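Local coordinates for protein putative glutathionylspermidine synthase (Methylobacillus flagellatus, PDB 3N6X) that probably acts as an ATP-grasp ligase, perhaps joining glutathione to spermidine at the expense of ATP, at residues P22-A25 against E26-A29; E197-P200 against Q201-N205; H235-I238 against A239-G243. All coordinates share one frame; numbering follows the deposited sequence. Where two conformers were deposited one is given.

Interaction 1: P22-A25 against E26-A29. With GOL (glycerol), chain M.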
ATOM      1  N   PRO A  22      20.083   7.858 -18.432  1.00 61.65           N
ATOM      2  CA  PRO A  22      19.848   6.990 -19.606  1.00 60.93           C
ATOM      3  C   PRO A  22      18.420   6.457 -19.772  1.00 63.52           C
ATOM      4  O   PRO A  22      17.904   6.443 -20.893  1.00 64.39           O
ATOM      5  CB  PRO A  22      20.857   5.859 -19.414  1.00 62.75           C
ATOM      6  CG  PRO A  22      21.983   6.490 -18.678  1.00 67.27           C
ATOM      7  CD  PRO A  22      21.406   7.601 -17.823  1.00 62.76           C
ATOM      8  N   ILE A  23      17.766   6.062 -18.653  1.00 56.26           N
ATOM      9  CA  ILE A  23      16.414   5.493 -18.664  1.00 54.30           C
ATOM     10  C   ILE A  23      15.346   6.432 -19.237  1.00 54.33           C
ATOM     11  O   ILE A  23      14.375   5.961 -19.821  1.00 52.14           O
ATOM     12  CB  ILE A  23      16.019   4.911 -17.267  1.00 57.02           C
ATOM     13  CG1 ILE A  23      14.852   3.911 -17.398  1.00 57.29           C
ATOM     14  CG2 ILE A  23      15.720   6.026 -16.238  1.00 56.19           C
ATOM     15  CD1 ILE A  23      14.776   2.954 -16.385  1.00 62.34           C
ATOM     16  N   TYR A  24      15.529   7.747 -19.080  1.00 50.19           N
ATOM     17  CA  TYR A  24      14.564   8.740 -19.550  1.00 49.18           C
ATOM     18  C   TYR A  24      14.933   9.380 -20.920  1.00 53.51           C
ATOM     19  O   TYR A  24      14.202  10.257 -21.391  1.00 53.41           O
ATOM     20  CB  TYR A  24      14.390   9.826 -18.496  1.00 49.40           C
ATOM     21  CG  TYR A  24      13.312   9.531 -17.481  1.00 49.70           C
ATOM     22  CD1 TYR A  24      11.980   9.857 -17.733  1.00 50.17           C
ATOM     23  CD2 TYR A  24      13.624   8.970 -16.244  1.00 50.08           C
ATOM     24  CE1 TYR A  24      10.985   9.625 -16.785  1.00 48.86           C
ATOM     25  CE2 TYR A  24      12.636   8.729 -15.288  1.00 50.61           C
ATOM     26  CZ  TYR A  24      11.315   9.049 -15.568  1.00 54.98           C
ATOM     27  OH  TYR A  24      10.341   8.820 -14.634  1.00 54.47           O
ATOM     28  N   ALA A  25      16.066   8.959 -21.537  1.00 50.10           N
ATOM     29  CA  ALA A  25      16.544   9.521 -22.819  1.00 49.92           C
ATOM     30  C   ALA A  25      15.491   9.380 -23.923  1.00 54.29           C
ATOM     31  O   ALA A  25      15.129  10.378 -24.564  1.00 54.33           O
ATOM     32  CB  ALA A  25      17.845   8.840 -23.242  1.00 50.25           C
ATOM     33  N   GLU A  26      14.945   8.151 -24.090  1.00 49.52           N
ATOM     34  CA  GLU A  26      13.912   7.856 -25.077  1.00 48.20           C
ATOM     35  C   GLU A  26      12.633   8.672 -24.844  1.00 50.68           C
ATOM     36  O   GLU A  26      11.987   9.083 -25.816  1.00 51.37           O
ATOM     37  CB  GLU A  26      13.614   6.355 -25.115  1.00 49.33           C
ATOM     38  CG  GLU A  26      12.896   5.906 -26.372  1.00 61.16           C
ATOM     39  CD  GLU A  26      13.697   6.027 -27.655  1.00 72.84           C
ATOM     40  OE1 GLU A  26      14.795   5.431 -27.726  1.00 57.64           O
ATOM     41  OE2 GLU A  26      13.216   6.698 -28.596  1.00 64.33           O
ATOM     42  N   TYR A  27      12.280   8.937 -23.568  1.00 45.17           N
ATOM     43  CA  TYR A  27      11.095   9.743 -23.254  1.00 44.00           C
ATOM     44  C   TYR A  27      11.335  11.200 -23.637  1.00 51.08           C
ATOM     45  O   TYR A  27      10.430  11.851 -24.156  1.00 51.15           O
ATOM     46  CB  TYR A  27      10.695   9.619 -21.763  1.00 43.23           C
ATOM     47  CG  TYR A  27       9.439  10.397 -21.419  1.00 42.24           C
ATOM     48  CD1 TYR A  27       8.178   9.848 -21.627  1.00 43.47           C
ATOM     49  CD2 TYR A  27       9.511  11.706 -20.940  1.00 41.86           C
ATOM     50  CE1 TYR A  27       7.019  10.575 -21.357  1.00 43.06           C
ATOM     51  CE2 TYR A  27       8.357  12.446 -20.677  1.00 41.88           C
ATOM     52  CZ  TYR A  27       7.113  11.873 -20.880  1.00 48.82           C
ATOM     53  OH  TYR A  27       5.961  12.588 -20.625  1.00 50.59           O
ATOM     54  N   ALA A  28      12.563  11.710 -23.391  1.00 50.25           N
ATOM     55  CA  ALA A  28      12.952  13.083 -23.743  1.00 50.76           C
ATOM     56  C   ALA A  28      12.896  13.285 -25.270  1.00 54.29           C
ATOM     57  O   ALA A  28      12.397  14.315 -25.736  1.00 53.79           O
ATOM     58  CB  ALA A  28      14.352  13.372 -23.230  1.00 51.66           C
ATOM     59  N   ALA A  29      13.363  12.268 -26.040  1.00 50.33           N
ATOM     60  CA  ALA A  29      13.324  12.265 -27.503  1.00 50.41           C
ATOM     61  C   ALA A  29      11.874  12.361 -27.989  1.00 55.45           C
ATOM     62  O   ALA A  29      11.531  13.309 -28.702  1.00 56.67           O
ATOM     63  CB  ALA A  29      13.977  10.997 -28.042  1.00 50.99           C
TER
HETATM   64  C1  GOL M 485      16.355   2.713 -21.508  1.00 70.11           C
HETATM   65  O1  GOL M 485      16.450   1.274 -21.439  1.00 69.27           O
HETATM   66  C2  GOL M 485      15.347   3.187 -22.588  1.00 69.87           C
HETATM   67  O2  GOL M 485      14.919   2.106 -23.483  1.00 70.95           O
HETATM   68  C3  GOL M 485      15.977   4.327 -23.407  1.00 69.71           C
HETATM   69  O3  GOL M 485      15.819   5.602 -22.754  1.00 68.49           O

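Interaction 2: E197-P200 against Q201-N205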
ATOM      1  N   GLU A 197      -1.951  -5.726 -16.189  1.00 33.85           N
ATOM      2  CA  GLU A 197      -3.381  -6.086 -16.208  1.00 33.52           C
ATOM      3  C   GLU A 197      -3.752  -7.516 -15.819  1.00 35.34           C
ATOM      4  O   GLU A 197      -4.937  -7.810 -15.635  1.00 35.34           O
ATOM      5  CB  GLU A 197      -4.082  -5.610 -17.487  1.00 34.76           C
ATOM      6  CG  GLU A 197      -3.635  -6.304 -18.763  1.00 44.47           C
ATOM      7  CD  GLU A 197      -4.351  -5.791 -19.996  1.00 63.86           C
ATOM      8  OE1 GLU A 197      -5.575  -6.034 -20.120  1.00 48.46           O
ATOM      9  OE2 GLU A 197      -3.705  -5.091 -20.809  1.00 68.59           O
ATOM     10  N   HIS A 198      -2.748  -8.379 -15.618  1.00 29.97           N
ATOM     11  CA  HIS A 198      -2.969  -9.765 -15.187  1.00 28.91           C
ATOM     12  C   HIS A 198      -3.057  -9.881 -13.639  1.00 31.69           C
ATOM     13  O   HIS A 198      -3.313 -10.970 -13.124  1.00 30.51           O
ATOM     14  CB  HIS A 198      -1.870 -10.681 -15.740  1.00 28.97           C
ATOM     15  CG  HIS A 198      -0.482 -10.284 -15.325  1.00 32.01           C
ATOM     16  ND1 HIS A 198       0.057  -9.050 -15.673  1.00 33.54           N
ATOM     17  CD2 HIS A 198       0.443 -10.982 -14.630  1.00 33.38           C
ATOM     18  CE1 HIS A 198       1.283  -9.041 -15.180  1.00 32.84           C
ATOM     19  NE2 HIS A 198       1.559 -10.178 -14.538  1.00 33.36           N
ATOM     20  N   TYR A 199      -2.856  -8.752 -12.914  1.00 29.70           N
ATOM     21  CA  TYR A 199      -2.912  -8.694 -11.446  1.00 29.67           C
ATOM     22  C   TYR A 199      -4.166  -9.381 -10.876  1.00 32.67           C
ATOM     23  O   TYR A 199      -4.011 -10.307 -10.099  1.00 33.48           O
ATOM     24  CB  TYR A 199      -2.765  -7.231 -10.922  1.00 31.74           C
ATOM     25  CG  TYR A 199      -2.988  -7.098  -9.425  1.00 34.47           C
ATOM     26  CD1 TYR A 199      -4.279  -7.021  -8.894  1.00 36.31           C
ATOM     27  CD2 TYR A 199      -1.915  -7.077  -8.536  1.00 34.65           C
ATOM     28  CE1 TYR A 199      -4.493  -6.965  -7.522  1.00 36.85           C
ATOM     29  CE2 TYR A 199      -2.117  -6.988  -7.160  1.00 34.95           C
ATOM     30  CZ  TYR A 199      -3.409  -6.952  -6.655  1.00 41.95           C
ATOM     31  OH  TYR A 199      -3.622  -6.860  -5.304  1.00 38.51           O
ATOM     32  N   PRO A 200      -5.419  -9.019 -11.314  1.00 28.82           N
ATOM     33  CA  PRO A 200      -6.616  -9.677 -10.747  1.00 28.08           C
ATOM     34  C   PRO A 200      -6.650 -11.198 -10.871  1.00 31.83           C
ATOM     35  O   PRO A 200      -7.120 -11.874  -9.952  1.00 31.44           O
ATOM     36  CB  PRO A 200      -7.761  -9.023 -11.518  1.00 29.14           C
ATOM     37  CG  PRO A 200      -7.243  -7.693 -11.867  1.00 32.69           C
ATOM     38  CD  PRO A 200      -5.809  -7.916 -12.214  1.00 28.91           C
ATOM     39  N   GLN A 201      -6.114 -11.743 -11.976  1.00 28.83           N
ATOM     40  CA  GLN A 201      -6.084 -13.186 -12.181  1.00 28.65           C
ATOM     41  C   GLN A 201      -4.980 -13.854 -11.372  1.00 31.39           C
ATOM     42  O   GLN A 201      -5.164 -14.981 -10.907  1.00 31.02           O
ATOM     43  CB  GLN A 201      -6.010 -13.540 -13.679  1.00 29.60           C
ATOM     44  CG  GLN A 201      -7.330 -13.296 -14.422  1.00 24.99           C
ATOM     45  CD  GLN A 201      -8.504 -14.045 -13.828  1.00 35.26           C
ATOM     46  OE1 GLN A 201      -8.454 -15.255 -13.578  1.00 33.12           O
ATOM     47  NE2 GLN A 201      -9.594 -13.348 -13.625  1.00 26.10           N
ATOM     48  N   VAL A 202      -3.855 -13.144 -11.148  1.00 27.76           N
ATOM     49  CA  VAL A 202      -2.783 -13.623 -10.255  1.00 27.44           C
ATOM     50  C   VAL A 202      -3.356 -13.657  -8.815  1.00 30.81           C
ATOM     51  O   VAL A 202      -3.204 -14.651  -8.118  1.00 30.92           O
ATOM     52  CB  VAL A 202      -1.494 -12.741 -10.339  1.00 30.05           C
ATOM     53  CG1 VAL A 202      -0.478 -13.133  -9.249  1.00 29.00           C
ATOM     54  CG2 VAL A 202      -0.858 -12.820 -11.733  1.00 29.21           C
ATOM     55  N   LEU A 203      -4.082 -12.601  -8.417  1.00 26.68           N
ATOM     56  CA  LEU A 203      -4.701 -12.551  -7.088  1.00 27.26           C
ATOM     57  C   LEU A 203      -5.763 -13.659  -6.902  1.00 30.86           C
ATOM     58  O   LEU A 203      -5.751 -14.346  -5.886  1.00 30.99           O
ATOM     59  CB  LEU A 203      -5.298 -11.147  -6.804  1.00 27.39           C
ATOM     60  CG  LEU A 203      -6.163 -11.018  -5.524  1.00 31.38           C
ATOM     61  CD1 LEU A 203      -5.353 -11.363  -4.276  1.00 29.10           C
ATOM     62  CD2 LEU A 203      -6.771  -9.613  -5.414  1.00 33.99           C
ATOM     63  N   LEU A 204      -6.650 -13.854  -7.897  1.00 27.38           N
ATOM     64  CA  LEU A 204      -7.659 -14.913  -7.819  1.00 26.71           C
ATOM     65  C   LEU A 204      -6.998 -16.288  -7.657  1.00 32.80           C
ATOM     66  O   LEU A 204      -7.431 -17.082  -6.829  1.00 33.69           O
ATOM     67  CB  LEU A 204      -8.582 -14.890  -9.057  1.00 26.26           C
ATOM     68  CG  LEU A 204      -9.613 -16.042  -9.156  1.00 29.75           C
ATOM     69  CD1 LEU A 204     -10.528 -16.093  -7.917  1.00 29.55           C
ATOM     70  CD2 LEU A 204     -10.423 -15.933 -10.405  1.00 30.01           C
ATOM     71  N   ASN A 205      -5.931 -16.549  -8.411  1.00 30.21           N
ATOM     72  CA  ASN A 205      -5.211 -17.820  -8.324  1.00 30.63           C
ATOM     73  C   ASN A 205      -4.589 -18.032  -6.934  1.00 33.94           C
ATOM     74  O   ASN A 205      -4.661 -19.138  -6.394  1.00 34.77           O
ATOM     75  CB  ASN A 205      -4.159 -17.900  -9.406  1.00 32.90           C
ATOM     76  CG  ASN A 205      -3.563 -19.257  -9.531  1.00 52.79           C
ATOM     77  OD1 ASN A 205      -4.254 -20.233  -9.847  1.00 43.93           O
ATOM     78  ND2 ASN A 205      -2.273 -19.361  -9.222  1.00 44.36           N
TER
HETATM   79  O   HOH W   1      -6.294 -10.137 -14.718  1.00 35.36           O

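Interaction 3: H235-I238 against A239-G243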
ATOM      1  N   HIS A 235     -13.598  -2.247  -4.974  1.00 32.22           N
ATOM      2  CA  HIS A 235     -14.120  -3.576  -4.619  1.00 31.53           C
ATOM      3  C   HIS A 235     -14.904  -4.166  -5.799  1.00 35.62           C
ATOM      4  O   HIS A 235     -14.667  -5.313  -6.190  1.00 34.98           O
ATOM      5  CB  HIS A 235     -15.025  -3.502  -3.364  1.00 32.46           C
ATOM      6  CG  HIS A 235     -14.409  -2.813  -2.173  1.00 35.93           C
ATOM      7  ND1 HIS A 235     -15.154  -2.540  -1.039  1.00 37.23           N
ATOM      8  CD2 HIS A 235     -13.131  -2.390  -1.968  1.00 37.46           C
ATOM      9  CE1 HIS A 235     -14.320  -1.946  -0.196  1.00 36.81           C
ATOM     10  NE2 HIS A 235     -13.099  -1.815  -0.722  1.00 37.11           N
ATOM     11  N   ALA A 236     -15.812  -3.358  -6.386  1.00 31.76           N
ATOM     12  CA  ALA A 236     -16.636  -3.768  -7.513  1.00 31.76           C
ATOM     13  C   ALA A 236     -15.760  -4.028  -8.755  1.00 36.51           C
ATOM     14  O   ALA A 236     -15.915  -5.068  -9.414  1.00 35.07           O
ATOM     15  CB  ALA A 236     -17.691  -2.696  -7.810  1.00 31.94           C
ATOM     16  N   PHE A 237     -14.775  -3.121  -9.005  1.00 34.34           N
ATOM     17  CA  PHE A 237     -13.832  -3.217 -10.122  1.00 34.99           C
ATOM     18  C   PHE A 237     -12.956  -4.481 -10.044  1.00 37.31           C
ATOM     19  O   PHE A 237     -12.925  -5.250 -11.015  1.00 36.72           O
ATOM     20  CB  PHE A 237     -12.970  -1.933 -10.232  1.00 37.99           C
ATOM     21  CG  PHE A 237     -11.800  -2.017 -11.193  1.00 41.63           C
ATOM     22  CD1 PHE A 237     -12.001  -1.950 -12.572  1.00 46.18           C
ATOM     23  CD2 PHE A 237     -10.496  -2.159 -10.719  1.00 44.51           C
ATOM     24  CE1 PHE A 237     -10.917  -2.030 -13.462  1.00 47.55           C
ATOM     25  CE2 PHE A 237      -9.415  -2.244 -11.611  1.00 48.31           C
ATOM     26  CZ  PHE A 237      -9.632  -2.173 -12.976  1.00 46.82           C
ATOM     27  N   ILE A 238     -12.260  -4.715  -8.890  1.00 33.80           N
ATOM     28  CA  ILE A 238     -11.406  -5.886  -8.760  0.50 33.43           C
ATOM     29  C   ILE A 238     -12.198  -7.207  -8.837  1.00 36.07           C
ATOM     30  O   ILE A 238     -11.781  -8.119  -9.538  1.00 37.36           O
ATOM     31  CB  ILE A 238     -10.384  -5.773  -7.568  0.50 36.43           C
ATOM     32  CG1 ILE A 238      -9.166  -6.690  -7.767  0.50 37.46           C
ATOM     33  CG2 ILE A 238     -11.030  -5.971  -6.211  0.50 35.51           C
ATOM     34  CD1 ILE A 238      -8.113  -6.125  -8.681  0.50 45.98           C
ATOM     35  N   ALA A 239     -13.385  -7.266  -8.203  1.00 31.60           N
ATOM     36  CA  ALA A 239     -14.258  -8.459  -8.260  1.00 31.02           C
ATOM     37  C   ALA A 239     -14.713  -8.739  -9.712  1.00 34.94           C
ATOM     38  O   ALA A 239     -14.706  -9.895 -10.159  1.00 33.84           O
ATOM     39  CB  ALA A 239     -15.475  -8.268  -7.354  1.00 31.33           C
ATOM     40  N   GLN A 240     -15.058  -7.680 -10.454  1.00 32.20           N
ATOM     41  CA  GLN A 240     -15.441  -7.813 -11.864  1.00 32.58           C
ATOM     42  C   GLN A 240     -14.232  -8.283 -12.685  1.00 35.93           C
ATOM     43  O   GLN A 240     -14.346  -9.251 -13.424  1.00 35.98           O
ATOM     44  CB  GLN A 240     -16.019  -6.482 -12.403  1.00 34.09           C
ATOM     45  CG  GLN A 240     -16.658  -6.587 -13.789  1.00 49.19           C
ATOM     46  CD  GLN A 240     -15.657  -6.351 -14.900  1.00 79.52           C
ATOM     47  OE1 GLN A 240     -14.748  -5.504 -14.796  1.00 76.27           O
ATOM     48  NE2 GLN A 240     -15.797  -7.100 -15.989  1.00 73.49           N
ATOM     49  N   GLN A 241     -13.044  -7.656 -12.474  1.00 32.78           N
ATOM     50  CA  GLN A 241     -11.793  -8.060 -13.147  1.00 32.05           C
ATOM     51  C   GLN A 241     -11.432  -9.523 -12.838  1.00 35.99           C
ATOM     52  O   GLN A 241     -10.872 -10.224 -13.687  1.00 36.93           O
ATOM     53  CB  GLN A 241     -10.639  -7.133 -12.740  1.00 32.87           C
ATOM     54  CG  GLN A 241     -10.660  -5.762 -13.415  1.00 39.70           C
ATOM     55  CD  GLN A 241     -10.641  -5.867 -14.922  1.00 53.34           C
ATOM     56  OE1 GLN A 241      -9.767  -6.510 -15.526  1.00 46.16           O
ATOM     57  NE2 GLN A 241     -11.640  -5.288 -15.555  1.00 49.02           N
HETATM   58  N   MSE A 242     -11.759  -9.978 -11.635  1.00 31.30           N
HETATM   59  CA  MSE A 242     -11.476 -11.346 -11.214  1.00 29.85           C
HETATM   60  C   MSE A 242     -12.532 -12.325 -11.742  1.00 32.23           C
HETATM   61  O   MSE A 242     -12.228 -13.492 -11.962  1.00 30.97           O
HETATM   62  CB  MSE A 242     -11.425 -11.420  -9.679  1.00 31.41           C
HETATM   63  CG  MSE A 242     -10.124 -10.909  -9.088  1.00 37.68           C
HETATM   64 SE   MSE A 242     -10.016 -11.171  -7.132  0.75 44.34          SE
HETATM   65  CE  MSE A 242     -10.924  -9.711  -6.616  1.00 38.77           C
ATOM     66  N   GLY A 243     -13.776 -11.860 -11.855  1.00 29.48           N
ATOM     67  CA  GLY A 243     -14.894 -12.709 -12.254  1.00 28.30           C
ATOM     68  C   GLY A 243     -15.486 -13.465 -11.077  1.00 33.15           C
ATOM     69  O   GLY A 243     -15.879 -14.622 -11.212  1.00 35.09           O
TER

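Interaction 1: P22-A25 against E26-A29
Where P22 and E26 would close a helical turn, a glycerol hydroxyl stands between them. The N-H of E26 points almost straight at GOL O3 (E26 N to O3 3.0 Å, 165°), and that hydroxyl in turn donates to P22 O at 2.9 Å. P22 O and E26 N themselves are 4.7 Å apart, too far for the direct bond of a regular alpha-helix, although P22 O still receives A25 N at 3.2 Å. The glycerol, probably taken up from the crystallisation liquor, thus bridges the two backbone atoms. One residue further on the protein uses the same device from its own stock: the hydroxyl of Y191 is hydrogen-bonded both to I23 O and to Y27 N. Regular bonding then sets in, with A28 N reaching Y24 O and A29 N reaching A25 O, each at 3.0 Å. Side chains add little directly. Y24 CD1 meets Y27 CB at 4.2 Å in an oblique approach, while the Y27 ring, its CG anti to the backbone N (chi1 -178°), is carried away from Y24. E26 lays its CB 3.3 Å from GOL O3, and its chain bends at chi2 (66°) on the way to a salt bridge between OE2 and R190. Helix 25-33 is so fastened at its start from two directions: helix 185-190 takes the Y27 and A29 side chains on L187 and R190, and the Y24 hydroxyl is hydrogen-bonded to P76 O and to I78 N of strand 77-79.

Interaction 2: E197-P200 against Q201-N205
H198 and V202 lie side by side and point the same way, one turn apart at the start of helix 199-209 in a circularly permuted ATP-grasp protein, and Y199 and L203 repeat the pattern on the next helical position. In the first pair the imidazole touches with its CD2, 3.7 Å from V202 CG2, at an oblique tilt. The H198 ring is set there by a first torsion of 58°, which tucks CG between the backbone N and the carbonyl carbon; NE2, the ring atom next to CD2, is hydrogen-bonded to a glycerol. In the second pair L203 CD2 comes alongside the phenol, 4.1 Å from Y199 CE1. Both CG atoms of this pair are anti to their backbone N, which sends the two side chains out together. The buried Y199 ring packs among side chains of helix 170-183, strand 423-435 and I238. P200 suits the first turn, since a proline lacks an N-H to donate. Its ring packs on I238, Q241 and M242 of helix 232-242, and Q201 hands its NE2 to M242 O, tying the two helices by a polar link beside the apolar one. Beneath these side chains the backbone bonds are short, L203 N to Y199 O at 2.8 Å (166°) and L204 N to P200 O at 2.9 Å. The backbone N of Q201 divides its hydrogen between two acceptors. H198 O accepts V202 N and, weakly, Q201 N (3.1 Å). A water accepts Q201 N and donates to E197 O at 2.8 Å.

Interaction 3: H235-I238 against A239-G243
F237 O accepts Q241 N at 2.8 Å, in a nearly straight bond (167°) on the last turns of helix 232-242. The same two residues meet through their side chains. Q241 CG rests over one face of the F237 ring, 3.9 Å from its centroid, a CH-pi contact displaced toward the rim; ring and amide planes are 28° apart. Lying anti to its carbonyl carbon (chi1 -76°), this CG is directed back along the helix to the phenyl. Replacing F237 by an alanine is likely to leave Q241 CG without the ring face it rests on and open a gap beside L174 of helix 170-183. On the buried side, the selenomethionine M242 turns its CE back to I238, and both lean on L222 of strand 220-223; the meeting with I238 CG1 holds for one of two conformers and is so far doubtful. G243, with positive phi, then ends the helix as the C-prime residue of a Schellman motif, A239 O taking I244 N, and strand 245-247 follows to complete the beta-alpha-beta unit. Apart from the backbone bonds, the contact rests on dispersion and a CH-pi touch, so shape probably matters more to it than charge.

Overall arrangement
Interactions 2 and 3 are neighbours that touch: their centres lie about 10 Å apart and helices 199-209 and 232-242 meet directly, start of one against end of the other. Both mix buried apolar residues with an exposed glutamine at the margin, and both lean on helix 170-183. Interaction 1 stands alone, about 31 and 35 Å away between centres. All three are partly buried, but 2 and 3 lie nearer the middle of the chain and 1 toward its periphery. Chemistry follows place: the helix starts, interactions 1 and 2, borrow a glycerol, a tyrosine hydroxyl or a water for early amides, whereas interaction 3, at a helix end, closes on its own backbone through a glycine.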